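Local atomic coordinates of UPF0342 protein yheA (Bacillus subtilis, PDB entry 2OEE), a protein that is of unknown function but belongs to the UPF0342 family and probably shares its helical fold with the YlbF/YmcA regulators of competence. Residues K26-E31 / I83-E88; D30-N33 / S37-R40; E43-V48 / A75-H80. One frame throughout, in Å; residues are numbered along the deposited sequence.

In the fold
All three contacts join helices of an almost wholly helical chain without a hydrogen bond between their segments. Interaction 1 joins helices 20-34 and 81-104, nearest the centre of the chain, and meets the second subunit at one side. Interaction 2 lies at the turn from helix 20-34 into helix 36-48: buried Val-32 and Ala-38 face inward, while the lysine and asparagine lie closer to solvent. Interaction 3 sets helix 36-48 against helix 70-78, with a buried aromatic-aliphatic pair beside the exposed Asn-44 and Leu-76. Val-32 touches Leu-86, and Met-87 touches Phe-45, so helix 81-104 links leucine packing, backbone-lined turn and CH-pi contact.

Interaction 1: residues K26-E31 / I83-E88; sequences KNLYDE and ISQLME
Leu-28 and Leu-86 meet where helices 20-34 and 81-104 pass as an antiparallel pair in this all-helical fold, their short axes 9.3 Å apart and their directions 146° from each other. Leu-28 points straight across, crossing the Gln-85 side chain at about a right angle: its CD1 rests on the backbone, 3.6 Å from Gln-85 O, while CD2 lies 4.1 Å from Gln-85 CB. Leu-86 leaves its helix at a slant, with CG opposite the backbone N (chi1 170°), and this carries its methyls against the backbone of Tyr-29. A branched aliphatic suits both places, because the fork of Leu-28 straddles Gln-85, one methyl on backbone and one on side chain, while that of Leu-86 lies against Tyr-29. The amide of Gln-85 turns to its own helix, where OE1 accepts from Lys-82 NZ and NE2 donates to Glu-81, leaving the apolar base of the side chain to pack. Tyr-29 adds its CB to the seam and carries its ring on, meeting Tyr-112 of the second subunit, its OH probably hydrogen-bonded to Arg-46 NH1. Buried Leu-86 also touches Leu-25 and Val-32. Its CD1 methyl lies 4.0 Å from Leu-28 CB and 3.8 Å from Tyr-29 N.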
loop_
_atom_site.group_PDB
_atom_site.type_symbol
_atom_site.label_atom_id
_atom_site.label_comp_id
_atom_site.label_asym_id
_atom_site.label_seq_id
_atom_site.Cartn_x
_atom_site.Cartn_y
_atom_site.Cartn_z
ATOM N N LYS A 26 11.471 -12.796 -10.302
ATOM C CA LYS A 26 12.903 -12.583 -10.545
ATOM C C LYS A 26 13.385 -13.394 -11.747
ATOM O O LYS A 26 14.131 -12.884 -12.583
ATOM C CB LYS A 26 13.747 -12.950 -9.312
ATOM C CG LYS A 26 15.249 -12.754 -9.552
ATOM C CD LYS A 26 16.105 -12.990 -8.287
ATOM C CE LYS A 26 17.580 -12.582 -8.525
ATOM N NZ LYS A 26 18.173 -13.327 -9.693
ATOM N N ASN A 27 12.983 -14.653 -11.825
ATOM C CA ASN A 27 13.397 -15.471 -12.979
ATOM C C ASN A 27 12.893 -14.930 -14.324
ATOM O O ASN A 27 13.650 -14.893 -15.309
ATOM C CB ASN A 27 13.064 -16.956 -12.769
ATOM C CG ASN A 27 13.955 -17.599 -11.701
ATOM O OD1 ASN A 27 15.039 -17.093 -11.391
ATOM N ND2 ASN A 27 13.495 -18.696 -11.130
ATOM N N LEU A 28 11.636 -14.490 -14.357
ATOM C CA LEU A 28 11.050 -13.863 -15.551
ATOM C C LEU A 28 11.748 -12.556 -15.911
ATOM O O LEU A 28 11.993 -12.258 -17.089
ATOM C CB LEU A 28 9.550 -13.589 -15.334
ATOM C CG LEU A 28 8.648 -14.801 -15.553
ATOM C CD1 LEU A 28 7.246 -14.545 -15.027
ATOM C CD2 LEU A 28 8.622 -15.151 -17.058
ATOM N N TYR A 29 12.042 -11.758 -14.886
ATOM C CA TYR A 29 12.728 -10.507 -15.071
ATOM C C TYR A 29 14.117 -10.739 -15.688
ATOM O O TYR A 29 14.503 -10.043 -16.619
ATOM C CB TYR A 29 12.825 -9.762 -13.730
ATOM C CG TYR A 29 13.445 -8.409 -13.839
ATOM C CD1 TYR A 29 12.681 -7.303 -14.170
ATOM C CD2 TYR A 29 14.816 -8.229 -13.621
ATOM C CE1 TYR A 29 13.255 -6.042 -14.268
ATOM C CE2 TYR A 29 15.402 -6.966 -13.725
ATOM C CZ TYR A 29 14.606 -5.888 -14.053
ATOM O OH TYR A 29 15.146 -4.635 -14.167
ATOM N N ASP A 30 14.846 -11.717 -15.158
ATOM C CA ASP A 30 16.194 -12.043 -15.639
ATOM C C ASP A 30 16.152 -12.640 -17.052
ATOM O O ASP A 30 17.000 -12.337 -17.874
ATOM C CB ASP A 30 16.851 -13.047 -14.700
ATOM C CG ASP A 30 17.244 -12.424 -13.359
ATOM O OD1 ASP A 30 17.225 -11.190 -13.239
ATOM O OD2 ASP A 30 17.549 -13.191 -12.435
ATOM N N GLU A 31 15.145 -13.476 -17.304
ATOM C CA GLU A 31 14.916 -14.085 -18.607
ATOM C C GLU A 31 14.661 -13.036 -19.683
ATOM O O GLU A 31 15.275 -13.078 -20.770
ATOM C CB GLU A 31 13.763 -15.080 -18.522
ATOM C CG GLU A 31 13.655 -15.948 -19.722
ATOM C CD GLU A 31 12.485 -16.888 -19.675
ATOM O OE1 GLU A 31 11.920 -17.130 -18.574
ATOM O OE2 GLU A 31 12.144 -17.383 -20.771
ATOM N N ILE A 83 7.417 -11.435 -22.357
ATOM C CA ILE A 83 7.240 -10.139 -21.679
ATOM C C ILE A 83 5.857 -10.053 -21.018
ATOM O O ILE A 83 5.716 -9.489 -19.924
ATOM C CB ILE A 83 7.438 -8.947 -22.635
ATOM C CG1 ILE A 83 8.904 -8.880 -23.107
ATOM C CG2 ILE A 83 7.018 -7.613 -21.968
ATOM C CD1 ILE A 83 9.113 -7.886 -24.266
ATOM N N SER A 84 4.845 -10.613 -21.679
ATOM C CA SER A 84 3.481 -10.588 -21.132
ATOM C C SER A 84 3.418 -11.376 -19.838
ATOM O O SER A 84 2.709 -10.971 -18.929
ATOM C CB SER A 84 2.461 -11.189 -22.111
ATOM O OG SER A 84 2.322 -10.329 -23.227
ATOM N N GLN A 85 4.146 -12.491 -19.794
ATOM C CA GLN A 85 4.264 -13.338 -18.582
ATOM C C GLN A 85 4.913 -12.588 -17.418
ATOM O O GLN A 85 4.458 -12.686 -16.277
ATOM C CB GLN A 85 5.032 -14.627 -18.883
ATOM C CG GLN A 85 4.247 -15.617 -19.775
ATOM C CD GLN A 85 4.967 -16.921 -20.042
ATOM O OE1 GLN A 85 5.963 -17.264 -19.392
ATOM N NE2 GLN A 85 4.481 -17.656 -21.037
ATOM N N LEU A 86 5.986 -11.853 -17.717
ATOM C CA LEU A 86 6.600 -10.956 -16.736
ATOM C C LEU A 86 5.615 -9.874 -16.237
ATOM O O LEU A 86 5.499 -9.653 -15.023
ATOM C CB LEU A 86 7.896 -10.327 -17.309
ATOM C CG LEU A 86 8.533 -9.179 -16.502
ATOM C CD1 LEU A 86 8.909 -9.643 -15.060
ATOM C CD2 LEU A 86 9.742 -8.613 -17.251
HETATM N N MSE A 87 4.911 -9.221 -17.157
HETATM C CA MSE A 87 3.934 -8.191 -16.816
HETATM C C MSE A 87 2.781 -8.766 -15.999
HETATM O O MSE A 87 2.315 -8.132 -15.045
HETATM C CB MSE A 87 3.423 -7.452 -18.068
HETATM C CG MSE A 87 4.518 -6.545 -18.716
HETATM SE SE MSE A 87 3.958 -5.698 -20.227
HETATM C CE MSE A 87 2.648 -4.638 -19.605
ATOM N N GLU A 88 2.355 -9.978 -16.352
ATOM C CA GLU A 88 1.346 -10.681 -15.556
ATOM C C GLU A 88 1.861 -10.988 -14.144
ATOM O O GLU A 88 1.132 -10.769 -13.162
ATOM C CB GLU A 88 0.879 -11.944 -16.277
ATOM C CG GLU A 88 -0.087 -11.658 -17.457
ATOM C CD GLU A 88 -0.286 -12.846 -18.421
ATOM O OE1 GLU A 88 0.559 -13.763 -18.479
ATOM O OE2 GLU A 88 -1.292 -12.848 -19.159
#

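Interaction 2: residues D30-N33 / S37-R40; sequences DEVN and SAKR
Asn-33 and Lys-39 bring their backbones close, with Asn-33 CA and Lys-39 CA 4.7 Å apart, because the chain leaves one helix and enters the next within a few residues. Both segments have helical backbone angles, yet they do not continue one another's bonding. Val-32 O stands 3.3 Å from Lys-39 N, but the angle is too poor for a hydrogen bond, so the approach is a close polar contact. Within the turn, Asp-35 OD1 makes weak hydrogen bonds to Ser-37 N and Ala-38 N, at the start of the second helix.

The arrangement is a tight turn between two consecutive helices, 20-34 and 36-48, of this all-helical fold. At its inner side Val-32 and Ala-38 meet. Ala-38 directs its single methyl at the first helix, and CB comes to 3.9 Å from Val-32 O; a side chain this small suits a place where its CB faces a backbone carbonyl. The branched valine serves two neighbours: with CG1 opposite the backbone N (chi1 165°) that methyl lies 4.0 Å from Ala-38 O, while CG2 packs against Leu-86 of helix 81-104. Ile-83 of that helix also touches Ala-38.

Towards solvent, the long aliphatic chain of Lys-39 runs across Asn-33 at about a right angle. Its CB lies 3.6 Å from Val-32 O, and CD is an equal 3.6 Å from Asn-33 O, so methylenes cover the carbonyls at the end of the first helix. Lysine suits this border, apolar along its shaft and charged at its end. A bend at the last torsion (chi4 -78°) carries NZ away from Asn-33 to a salt bridge with Glu-43 OE2, one turn further along its own helix.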
loop_
_atom_site.group_PDB
_atom_site.type_symbol
_atom_site.label_atom_id
_atom_site.label_comp_id
_atom_site.label_asym_id
_atom_site.label_seq_id
_atom_site.Cartn_x
_atom_site.Cartn_y
_atom_site.Cartn_z
ATOM N N ASP A 30 14.846 -11.717 -15.158
ATOM C CA ASP A 30 16.194 -12.043 -15.639
ATOM C C ASP A 30 16.152 -12.640 -17.052
ATOM O O ASP A 30 17.000 -12.337 -17.874
ATOM C CB ASP A 30 16.851 -13.047 -14.700
ATOM C CG ASP A 30 17.244 -12.424 -13.359
ATOM O OD1 ASP A 30 17.225 -11.190 -13.239
ATOM O OD2 ASP A 30 17.549 -13.191 -12.435
ATOM N N GLU A 31 15.145 -13.476 -17.304
ATOM C CA GLU A 31 14.916 -14.085 -18.607
ATOM C C GLU A 31 14.661 -13.036 -19.683
ATOM O O GLU A 31 15.275 -13.078 -20.770
ATOM C CB GLU A 31 13.763 -15.080 -18.522
ATOM C CG GLU A 31 13.655 -15.948 -19.722
ATOM C CD GLU A 31 12.485 -16.888 -19.675
ATOM O OE1 GLU A 31 11.920 -17.130 -18.574
ATOM O OE2 GLU A 31 12.144 -17.383 -20.771
ATOM N N VAL A 32 13.795 -12.070 -19.371
ATOM C CA VAL A 32 13.546 -10.951 -20.266
ATOM C C VAL A 32 14.817 -10.124 -20.490
ATOM O O VAL A 32 15.122 -9.729 -21.633
ATOM C CB VAL A 32 12.323 -10.086 -19.796
ATOM C CG1 VAL A 32 12.275 -8.743 -20.491
ATOM C CG2 VAL A 32 10.998 -10.849 -20.062
ATOM N N ASN A 33 15.563 -9.862 -19.417
ATOM C CA ASN A 33 16.791 -9.081 -19.572
ATOM C C ASN A 33 17.917 -9.804 -20.323
ATOM O O ASN A 33 18.751 -9.146 -20.936
ATOM C CB ASN A 33 17.294 -8.497 -18.247
ATOM C CG ASN A 33 16.345 -7.432 -17.677
ATOM O OD1 ASN A 33 16.007 -7.483 -16.499
ATOM N ND2 ASN A 33 15.885 -6.497 -18.513
ATOM N N SER A 37 16.312 -8.658 -27.615
ATOM C CA SER A 37 15.136 -8.053 -28.233
ATOM C C SER A 37 14.070 -7.689 -27.180
ATOM O O SER A 37 13.491 -6.601 -27.223
ATOM C CB SER A 37 14.516 -8.992 -29.300
ATOM O OG SER A 37 15.502 -9.507 -30.196
ATOM N N ALA A 38 13.786 -8.625 -26.281
ATOM C CA ALA A 38 12.749 -8.431 -25.249
ATOM C C ALA A 38 13.173 -7.351 -24.242
ATOM O O ALA A 38 12.354 -6.539 -23.820
ATOM C CB ALA A 38 12.462 -9.758 -24.527
ATOM N N LYS A 39 14.440 -7.372 -23.838
ATOM C CA LYS A 39 14.965 -6.357 -22.917
ATOM C C LYS A 39 14.662 -4.974 -23.455
ATOM O O LYS A 39 14.083 -4.143 -22.733
ATOM C CB LYS A 39 16.475 -6.523 -22.704
ATOM C CG LYS A 39 17.094 -5.519 -21.689
ATOM C CD LYS A 39 18.617 -5.680 -21.707
ATOM C CE LYS A 39 19.291 -5.074 -20.472
ATOM N NZ LYS A 39 19.367 -3.633 -20.627
ATOM N N ARG A 40 15.017 -4.728 -24.723
ATOM C CA ARG A 40 14.775 -3.427 -25.371
ATOM C C ARG A 40 13.303 -3.005 -25.409
ATOM O O ARG A 40 12.976 -1.851 -25.131
ATOM C CB ARG A 40 15.380 -3.364 -26.789
ATOM C CG ARG A 40 15.162 -2.015 -27.478
ATOM C CD ARG A 40 15.664 -1.980 -28.937
ATOM N NE ARG A 40 16.984 -2.582 -29.077
ATOM C CZ ARG A 40 17.444 -3.095 -30.216
ATOM N NH1 ARG A 40 16.679 -3.086 -31.283
ATOM N NH2 ARG A 40 18.648 -3.643 -30.256
#

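Interaction 3: residues E43-V48 / A75-H80; sequences ENFRDV and ALVQQH
Phe-45 and Val-77 face one another, their CA atoms 7.2 Å apart, and most of the contact rests on how these two side chains are turned. The first torsion of Phe-45 (chi1 171°), with CG opposite the backbone N, carries the ring toward helix 70-78, and the second (chi2 70°) turns a flat face to the valine. Val-77 answers with both methyls. CG2 sits over that face, 4.0 Å from the centroid of the Phe-45 ring, a CH-pi contact displaced toward the rim. The nearest ring atom to Val-77 CG2 is Phe-45 CD1, at 3.6 Å. The other methyl, CG1, reaches back to the root of the ring, 3.8 Å from Phe-45 CB. The torsion that puts both methyls there (chi1 -71°) is one less common for valine in a helix, with CG2 between backbone N and carbonyl carbon.

The pair joins helix 36-48 to helix 70-78 in this all-helical fold, and helix 81-104 packs on it: Met-87, here a selenomethionine, touches both side chains, and Ile-83 packs on Val-77. A broad aromatic plane and a short beta-branched residue suit this buried site, one giving a surface and the other a compact knob.

Toward solvent the contact thins. Asn-44 and Leu-76 graze, with Asn-44 OD1 4.2 Å from Leu-76 CD2; Leu-76 also rests on Met-41. Just past Val-77 the chain turns sharply: His-80 N bonds to Val-77 O at 3.1 Å, and the His-80 imidazole acts as N-cap of helix 81-104, its ND1 accepting from Ile-83 N.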
loop_
_atom_site.group_PDB
_atom_site.type_symbol
_atom_site.label_atom_id
_atom_site.label_comp_id
_atom_site.label_asym_id
_atom_site.label_seq_id
_atom_site.Cartn_x
_atom_site.Cartn_y
_atom_site.Cartn_z
ATOM N N GLU A 43 12.147 -2.337 -21.714
ATOM C CA GLU A 43 12.746 -1.069 -21.267
ATOM C C GLU A 43 12.093 0.166 -21.886
ATOM O O GLU A 43 11.825 1.133 -21.181
ATOM C CB GLU A 43 14.261 -1.069 -21.463
ATOM C CG GLU A 43 14.965 -1.924 -20.427
ATOM C CD GLU A 43 16.468 -1.973 -20.605
ATOM O OE1 GLU A 43 16.977 -1.478 -21.632
ATOM O OE2 GLU A 43 17.141 -2.540 -19.723
ATOM N N ASN A 44 11.818 0.131 -23.189
ATOM C CA ASN A 44 11.153 1.251 -23.857
ATOM C C ASN A 44 9.718 1.455 -23.342
ATOM O O ASN A 44 9.228 2.588 -23.247
ATOM C CB ASN A 44 11.181 1.066 -25.383
ATOM C CG ASN A 44 10.308 2.078 -26.120
ATOM O OD1 ASN A 44 9.301 1.710 -26.728
ATOM N ND2 ASN A 44 10.694 3.352 -26.073
ATOM N N PHE A 45 9.068 0.360 -22.997
ATOM C CA PHE A 45 7.794 0.349 -22.309
ATOM C C PHE A 45 7.855 0.994 -20.912
ATOM O O PHE A 45 7.069 1.811 -20.594
ATOM C CB PHE A 45 7.310 -1.089 -22.152
ATOM C CG PHE A 45 6.118 -1.244 -21.288
ATOM C CD1 PHE A 45 4.887 -0.799 -21.702
ATOM C CD2 PHE A 45 6.203 -1.853 -20.091
ATOM C CE1 PHE A 45 3.817 -0.943 -20.929
ATOM C CE2 PHE A 45 5.092 -2.004 -19.306
ATOM C CZ PHE A 45 3.921 -1.556 -19.721
ATOM N N ARG A 46 8.738 0.508 -20.079
ATOM C CA ARG A 46 8.961 1.078 -18.795
ATOM C C ARG A 46 9.245 2.570 -18.862
ATOM O O ARG A 46 8.713 3.300 -18.084
ATOM C CB ARG A 46 10.000 0.298 -18.018
ATOM C CG ARG A 46 9.456 -0.868 -17.312
ATOM C CD ARG A 46 10.500 -1.721 -16.599
ATOM N NE ARG A 46 11.122 -1.104 -15.442
ATOM C CZ ARG A 46 12.315 -1.428 -14.914
ATOM N NH1 ARG A 46 13.067 -2.430 -15.362
ATOM N NH2 ARG A 46 12.770 -0.729 -13.897
ATOM N N ASP A 47 10.059 2.989 -19.826
ATOM C CA ASP A 47 10.536 4.337 -19.969
ATOM C C ASP A 47 9.395 5.254 -20.432
ATOM O O ASP A 47 9.121 6.296 -19.856
ATOM C CB ASP A 47 11.742 4.393 -20.908
ATOM C CG ASP A 47 13.002 3.639 -20.355
ATOM O OD1 ASP A 47 12.968 3.026 -19.280
ATOM O OD2 ASP A 47 14.055 3.631 -21.021
ATOM N N VAL A 48 8.688 4.844 -21.448
ATOM C CA VAL A 48 7.544 5.590 -21.871
ATOM C C VAL A 48 6.591 5.920 -20.768
ATOM O O VAL A 48 6.138 7.016 -20.663
ATOM C CB VAL A 48 6.894 5.040 -23.101
ATOM C CG1 VAL A 48 5.550 5.684 -23.361
ATOM C CG2 VAL A 48 7.812 5.224 -24.288
ATOM N N ALA A 75 0.691 -2.114 -26.411
ATOM C CA ALA A 75 0.384 -3.100 -27.461
ATOM C C ALA A 75 1.616 -3.804 -28.002
ATOM O O ALA A 75 1.593 -5.020 -28.194
ATOM C CB ALA A 75 -0.407 -2.456 -28.604
ATOM N N LEU A 76 2.676 -3.047 -28.276
ATOM C CA LEU A 76 3.979 -3.624 -28.604
ATOM C C LEU A 76 4.281 -4.780 -27.656
ATOM O O LEU A 76 4.410 -5.929 -28.095
ATOM C CB LEU A 76 5.100 -2.556 -28.543
ATOM C CG LEU A 76 6.613 -2.896 -28.618
ATOM C CD1 LEU A 76 6.996 -3.816 -29.790
ATOM C CD2 LEU A 76 7.475 -1.608 -28.648
ATOM N N VAL A 77 4.349 -4.491 -26.361
ATOM C CA VAL A 77 4.854 -5.470 -25.403
ATOM C C VAL A 77 3.901 -6.613 -25.102
ATOM O O VAL A 77 4.343 -7.731 -24.872
ATOM C CB VAL A 77 5.342 -4.828 -24.080
ATOM C CG1 VAL A 77 6.614 -4.076 -24.322
ATOM C CG2 VAL A 77 4.272 -3.911 -23.467
ATOM N N GLN A 78 2.602 -6.344 -25.104
ATOM C CA GLN A 78 1.634 -7.410 -24.855
ATOM C C GLN A 78 1.613 -8.509 -25.919
ATOM O O GLN A 78 1.257 -9.656 -25.630
ATOM C CB GLN A 78 0.246 -6.824 -24.607
ATOM C CG GLN A 78 0.202 -6.206 -23.236
ATOM C CD GLN A 78 -1.160 -5.713 -22.849
ATOM O OE1 GLN A 78 -2.061 -5.578 -23.691
ATOM N NE2 GLN A 78 -1.326 -5.425 -21.556
ATOM N N GLN A 79 2.038 -8.177 -27.139
ATOM C CA GLN A 79 2.123 -9.177 -28.209
ATOM C C GLN A 79 3.316 -10.127 -28.079
ATOM O O GLN A 79 3.436 -11.065 -28.858
ATOM C CB GLN A 79 2.107 -8.520 -29.601
ATOM C CG GLN A 79 3.456 -7.976 -30.052
ATOM C CD GLN A 79 3.643 -7.972 -31.577
ATOM O OE1 GLN A 79 2.854 -8.566 -32.345
ATOM N NE2 GLN A 79 4.701 -7.318 -32.016
ATOM N N HIS A 80 4.207 -9.870 -27.113
ATOM C CA HIS A 80 5.349 -10.732 -26.872
ATOM C C HIS A 80 5.022 -11.647 -25.691
ATOM O O HIS A 80 4.802 -11.147 -24.586
ATOM C CB HIS A 80 6.578 -9.884 -26.530
ATOM C CG HIS A 80 7.853 -10.664 -26.467
ATOM N ND1 HIS A 80 8.256 -11.336 -25.335
ATOM C CD2 HIS A 80 8.839 -10.849 -27.385
ATOM C CE1 HIS A 80 9.420 -11.917 -25.556
ATOM N NE2 HIS A 80 9.787 -11.655 -26.798
#